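PDB 1O5K: 4-hydroxy-tetrahydrodipicolinate synthase from Thermotoga maritima, which catalyses the condensation of pyruvate with L-aspartate beta-semialdehyde to 4-hydroxy-tetrahydrodipicolinate, a step of lysine biosynthesis, through a Schiff-base intermediate. Local coordinates for residues R37-Q42 with N48-L53; S222-K227 with I265-A270. All coordinates share one frame; numbering follows the deposited sequence.

How the interactions relate
Both contacts belong to one TIM barrel, with centres about 12 Å apart, and they follow one another along the chain. Interaction 1 sets helix 32-44 against strand 49-52. Interaction 2 comes much later, where the segment linking strand 216-219 to helix 226-237 meets helix 265-273. They touch directly: Tyr41 OH lies 2.6 Å from Val224 O and Gln42 NE2 2.9 Å from Ser222 O, both probable hydrogen bonds. Helix 32-44 therefore packs on the strand that follows it through apolar groups while its polar side chains hold the 222-227 segment. Strand 16-20 lies between strands 49-52 and 216-219 in the sheet, so the two contacts are joined where the early and late parts of the barrel meet.

Interaction 1. Residues R37-Q42 with N48-L53; sequences RLVRYQ and NALIVL
Val39 and Leu50 mark the closest backbone approach, their CA atoms 8.4 Å apart, as helix 32-44 runs along the outside of strand 49-52 and leaves the space between them to side chains. Between these two segments, Leu50 alone on the strand touches residues of 37-42. Its CB points at the helix, and CG lies anti to the carbonyl carbon (chi1 -62°), which carries the fork of the two methyls outward. Leu50 CD1 meets Val39 CG1 at 4.0 Å, and Leu50 CD2 lies 4.1 Å from both CB and CG of Gln42. The leucine thus touches two residues one helical turn apart, crossing each side chain at a slant.

Val39 offers a single methyl, CG1. Gln42 contributes its aliphatic base, while the bend at chi2 (-61°) turns the amide to other partners. There OE1 bonds to Thr19 OG1 and NE2 faces segment 222-227, so both ends of the buried amide are engaged and its rotation is fixed. Around these three residues, helix 64-78 closes in, with Ile77 on Val39 and Thr74 and Val78 on Leu50, while backbone bonds from Leu50 to Pro83 and Ile85 hold the strand beside 84-87.

This is packing between a barrel strand and the helix that precedes it, in the layer between the parallel strands and the outer helices of the TIM barrel. With every touching residue buried and all the cross-contacts made by carbon, the contact itself rests on van der Waals and hydrophobic forces, and the one polar group at its border is satisfied by hydrogen bonds to the barrel strand 16-20 and the 222-227 segment.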
# COMPACT_ATOMS: atom_id res chain seq x y z
N ARG A 37 2.14 1.38 -41.55
CA ARG A 37 0.86 2.10 -41.51
C ARG A 37 0.68 2.88 -40.21
O ARG A 37 0.14 4.00 -40.21
CB ARG A 37 -0.35 1.14 -41.63
CG ARG A 37 -0.62 0.60 -43.00
CD ARG A 37 -2.07 -0.00 -43.17
NE ARG A 37 -2.35 -1.17 -42.32
CZ ARG A 37 -2.20 -2.45 -42.69
NH1 ARG A 37 -1.78 -2.76 -43.92
NH2 ARG A 37 -2.49 -3.44 -41.85
N LEU A 38 1.08 2.27 -39.12
CA LEU A 38 0.99 2.88 -37.81
C LEU A 38 1.97 4.06 -37.69
O LEU A 38 1.59 5.11 -37.18
CB LEU A 38 1.20 1.85 -36.70
CG LEU A 38 0.91 2.35 -35.30
CD1 LEU A 38 -0.51 2.96 -35.24
CD2 LEU A 38 1.10 1.25 -34.23
N VAL A 39 3.20 3.88 -38.17
CA VAL A 39 4.20 4.97 -38.12
C VAL A 39 3.66 6.14 -38.94
O VAL A 39 3.66 7.25 -38.47
CB VAL A 39 5.56 4.52 -38.63
CG1 VAL A 39 6.54 5.71 -38.78
CG2 VAL A 39 6.13 3.43 -37.70
N ARG A 40 3.11 5.88 -40.13
CA ARG A 40 2.59 6.96 -40.96
C ARG A 40 1.43 7.74 -40.26
O ARG A 40 1.38 8.97 -40.30
CB ARG A 40 2.18 6.46 -42.34
CG ARG A 40 3.39 5.98 -43.15
CD ARG A 40 3.06 5.52 -44.60
NE ARG A 40 4.28 4.97 -45.18
CZ ARG A 40 5.33 5.69 -45.57
NH1 ARG A 40 5.31 7.02 -45.50
NH2 ARG A 40 6.42 5.09 -46.04
N TYR A 41 0.57 7.01 -39.57
CA TYR A 41 -0.48 7.63 -38.72
C TYR A 41 0.06 8.54 -37.64
O TYR A 41 -0.51 9.59 -37.38
CB TYR A 41 -1.32 6.49 -38.13
CG TYR A 41 -2.51 6.83 -37.26
CD1 TYR A 41 -3.56 7.61 -37.74
CD2 TYR A 41 -2.65 6.26 -35.99
CE1 TYR A 41 -4.68 7.86 -36.96
CE2 TYR A 41 -3.78 6.51 -35.20
CZ TYR A 41 -4.79 7.28 -35.69
OH TYR A 41 -5.92 7.49 -34.89
N GLN A 42 1.14 8.12 -36.97
CA GLN A 42 1.79 8.97 -35.98
C GLN A 42 2.34 10.26 -36.62
O GLN A 42 2.13 11.37 -36.11
CB GLN A 42 2.91 8.20 -35.29
CG GLN A 42 2.38 6.96 -34.57
CD GLN A 42 1.38 7.32 -33.47
OE1 GLN A 42 1.63 8.19 -32.64
NE2 GLN A 42 0.26 6.65 -33.48
N ASN A 48 5.91 13.98 -31.97
CA ASN A 48 7.20 14.60 -31.99
C ASN A 48 8.39 13.66 -31.79
O ASN A 48 9.51 14.08 -31.95
CB ASN A 48 7.25 15.75 -31.00
CG ASN A 48 6.68 17.05 -31.64
OD1 ASN A 48 6.69 17.18 -32.85
ND2 ASN A 48 6.19 17.95 -30.85
N ALA A 49 8.12 12.40 -31.51
CA ALA A 49 9.15 11.33 -31.36
C ALA A 49 8.50 9.98 -31.37
O ALA A 49 7.29 9.86 -31.16
CB ALA A 49 9.91 11.48 -30.05
N LEU A 50 9.30 8.96 -31.72
CA LEU A 50 8.86 7.57 -31.57
C LEU A 50 9.82 6.84 -30.65
O LEU A 50 11.06 6.88 -30.85
CB LEU A 50 8.77 6.82 -32.89
CG LEU A 50 7.79 7.30 -33.94
CD1 LEU A 50 8.03 6.56 -35.20
CD2 LEU A 50 6.37 7.09 -33.49
N ILE A 51 9.23 6.16 -29.68
CA ILE A 51 9.92 5.27 -28.78
C ILE A 51 9.58 3.85 -29.24
O ILE A 51 8.42 3.40 -29.18
CB ILE A 51 9.56 5.49 -27.31
CG1 ILE A 51 10.25 6.78 -26.77
CG2 ILE A 51 10.00 4.31 -26.50
CD1 ILE A 51 9.70 8.06 -27.36
N VAL A 52 10.60 3.16 -29.74
CA VAL A 52 10.46 1.82 -30.29
C VAL A 52 11.05 0.82 -29.28
O VAL A 52 12.10 1.08 -28.67
CB VAL A 52 11.23 1.75 -31.63
CG1 VAL A 52 11.25 0.36 -32.20
CG2 VAL A 52 10.57 2.70 -32.68
N LEU A 53 10.41 -0.34 -29.12
CA LEU A 53 10.90 -1.38 -28.22
C LEU A 53 10.95 -0.97 -26.74
O LEU A 53 11.85 -1.34 -26.02
CB LEU A 53 12.25 -1.96 -28.69
CG LEU A 53 12.10 -2.65 -30.05
CD1 LEU A 53 13.47 -2.75 -30.71
CD2 LEU A 53 11.44 -4.02 -29.95

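Interaction 2. Residues S222-K227 with I265-A270; sequences SNVAPK and IPVKAA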
# COMPACT_ATOMS: atom_id res chain seq x y z
N SER A 222 -1.34 7.72 -27.48
CA SER A 222 -1.07 8.24 -28.78
C SER A 222 -0.98 7.21 -29.90
O SER A 222 -1.03 7.59 -31.08
CB SER A 222 0.21 9.09 -28.79
OG SER A 222 1.36 8.33 -28.42
N ASN A 223 -0.83 5.91 -29.58
CA ASN A 223 -0.94 4.90 -30.63
C ASN A 223 -2.27 4.99 -31.37
O ASN A 223 -2.33 4.80 -32.59
CB ASN A 223 -0.81 3.50 -30.05
CG ASN A 223 0.64 3.07 -29.83
OD1 ASN A 223 1.29 2.53 -30.75
ND2 ASN A 223 1.13 3.24 -28.59
N VAL A 224 -3.34 5.27 -30.63
CA VAL A 224 -4.66 5.33 -31.21
C VAL A 224 -5.18 6.72 -31.40
O VAL A 224 -5.92 6.98 -32.35
CB VAL A 224 -5.70 4.49 -30.42
CG1 VAL A 224 -5.28 2.99 -30.42
CG2 VAL A 224 -5.89 4.99 -29.04
N ALA A 225 -4.76 7.65 -30.52
CA ALA A 225 -5.25 9.01 -30.57
C ALA A 225 -4.10 10.03 -30.56
O ALA A 225 -4.00 10.85 -29.64
CB ALA A 225 -6.14 9.22 -29.35
N PRO A 226 -3.24 9.99 -31.57
CA PRO A 226 -2.07 10.85 -31.61
C PRO A 226 -2.42 12.32 -31.64
O PRO A 226 -1.81 13.10 -30.92
CB PRO A 226 -1.33 10.40 -32.89
CG PRO A 226 -2.40 9.80 -33.73
CD PRO A 226 -3.28 9.09 -32.74
N LYS A 227 -3.39 12.71 -32.45
CA LYS A 227 -3.70 14.14 -32.57
C LYS A 227 -4.19 14.72 -31.27
O LYS A 227 -3.83 15.85 -30.93
CB LYS A 227 -4.77 14.35 -33.64
CG LYS A 227 -5.29 15.78 -33.83
CD LYS A 227 -6.21 15.74 -35.06
CE LYS A 227 -7.38 16.70 -34.96
NZ LYS A 227 -8.33 16.46 -36.09
N ILE A 265 -1.76 -5.13 -23.91
CA ILE A 265 -2.88 -5.96 -24.27
C ILE A 265 -4.06 -5.12 -24.77
O ILE A 265 -4.56 -5.39 -25.90
CB ILE A 265 -3.26 -6.93 -23.14
CG1 ILE A 265 -2.19 -8.00 -23.02
CG2 ILE A 265 -4.56 -7.58 -23.42
CD1 ILE A 265 -2.31 -8.79 -21.75
N PRO A 266 -4.54 -4.12 -24.02
CA PRO A 266 -5.66 -3.29 -24.53
C PRO A 266 -5.36 -2.48 -25.78
O PRO A 266 -6.16 -2.50 -26.73
CB PRO A 266 -5.96 -2.36 -23.35
CG PRO A 266 -5.48 -3.19 -22.14
CD PRO A 266 -4.16 -3.67 -22.66
N VAL A 267 -4.20 -1.85 -25.81
CA VAL A 267 -3.88 -0.98 -26.99
C VAL A 267 -3.79 -1.79 -28.31
O VAL A 267 -4.29 -1.34 -29.37
CB VAL A 267 -2.66 -0.08 -26.72
CG1 VAL A 267 -1.35 -0.85 -26.74
CG2 VAL A 267 -2.61 1.06 -27.75
N LYS A 268 -3.29 -3.02 -28.24
CA LYS A 268 -3.28 -3.87 -29.43
C LYS A 268 -4.71 -4.23 -29.84
O LYS A 268 -5.01 -4.22 -31.01
CB LYS A 268 -2.39 -5.11 -29.28
CG LYS A 268 -0.91 -4.79 -29.42
CD LYS A 268 -0.04 -6.02 -29.50
CE LYS A 268 1.07 -5.84 -30.48
NZ LYS A 268 1.96 -6.99 -30.63
N ALA A 269 -5.59 -4.52 -28.88
CA ALA A 269 -7.00 -4.84 -29.22
C ALA A 269 -7.69 -3.61 -29.86
O ALA A 269 -8.41 -3.74 -30.83
CB ALA A 269 -7.77 -5.37 -28.01
N ALA A 270 -7.39 -2.43 -29.34
CA ALA A 270 -7.85 -1.16 -29.88
C ALA A 270 -7.36 -0.92 -31.33
O ALA A 270 -8.14 -0.59 -32.23
CB ALA A 270 -7.41 0.00 -28.94
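Val267 and Ala270 of helix 265-273 pack against Asn223 and Val224, and this apolar packing makes the whole of the contact. Val267 CG2, the methyl anti to its own backbone N, lies 3.8 Å from Asn223 CB and 4.2 Å from Val224 CG1. One turn further along the helix, Ala270 CB meets the same Val224 CG1 at 4.0 Å. Val267 CG2 and Val224 CG1 therefore have two partners each. Val224 sets its one methyl against both helix residues, placed there by a chi1 of -61° that puts CG1 anti to the carbonyl carbon.

The polar interactions lie beyond the contact. Asn223 meets Val267 chiefly through CB, while its buried amide faces backbone at the ends of strands 16-20 and 216-219: ND2 bonds to Ala20 O and Val220 O, and OD1 accepts from Val22 N. Three bonds thus hold the amide in orientation. The Asn223 side chain is about 4 Å from that of Thr56, a predicted pyruvate-binding residue, which places the contact close to that site.

Helix 226-237 starts right after Ala225, its N-cap residue. Leu254 of helix 241-257 covers Val224, Leu38 of helix 32-44 lies on Asn223, and Thr19 of strand 16-20 touches Asn223 too, so the contact joins helix 265-273 to the barrel just after strand 216-219.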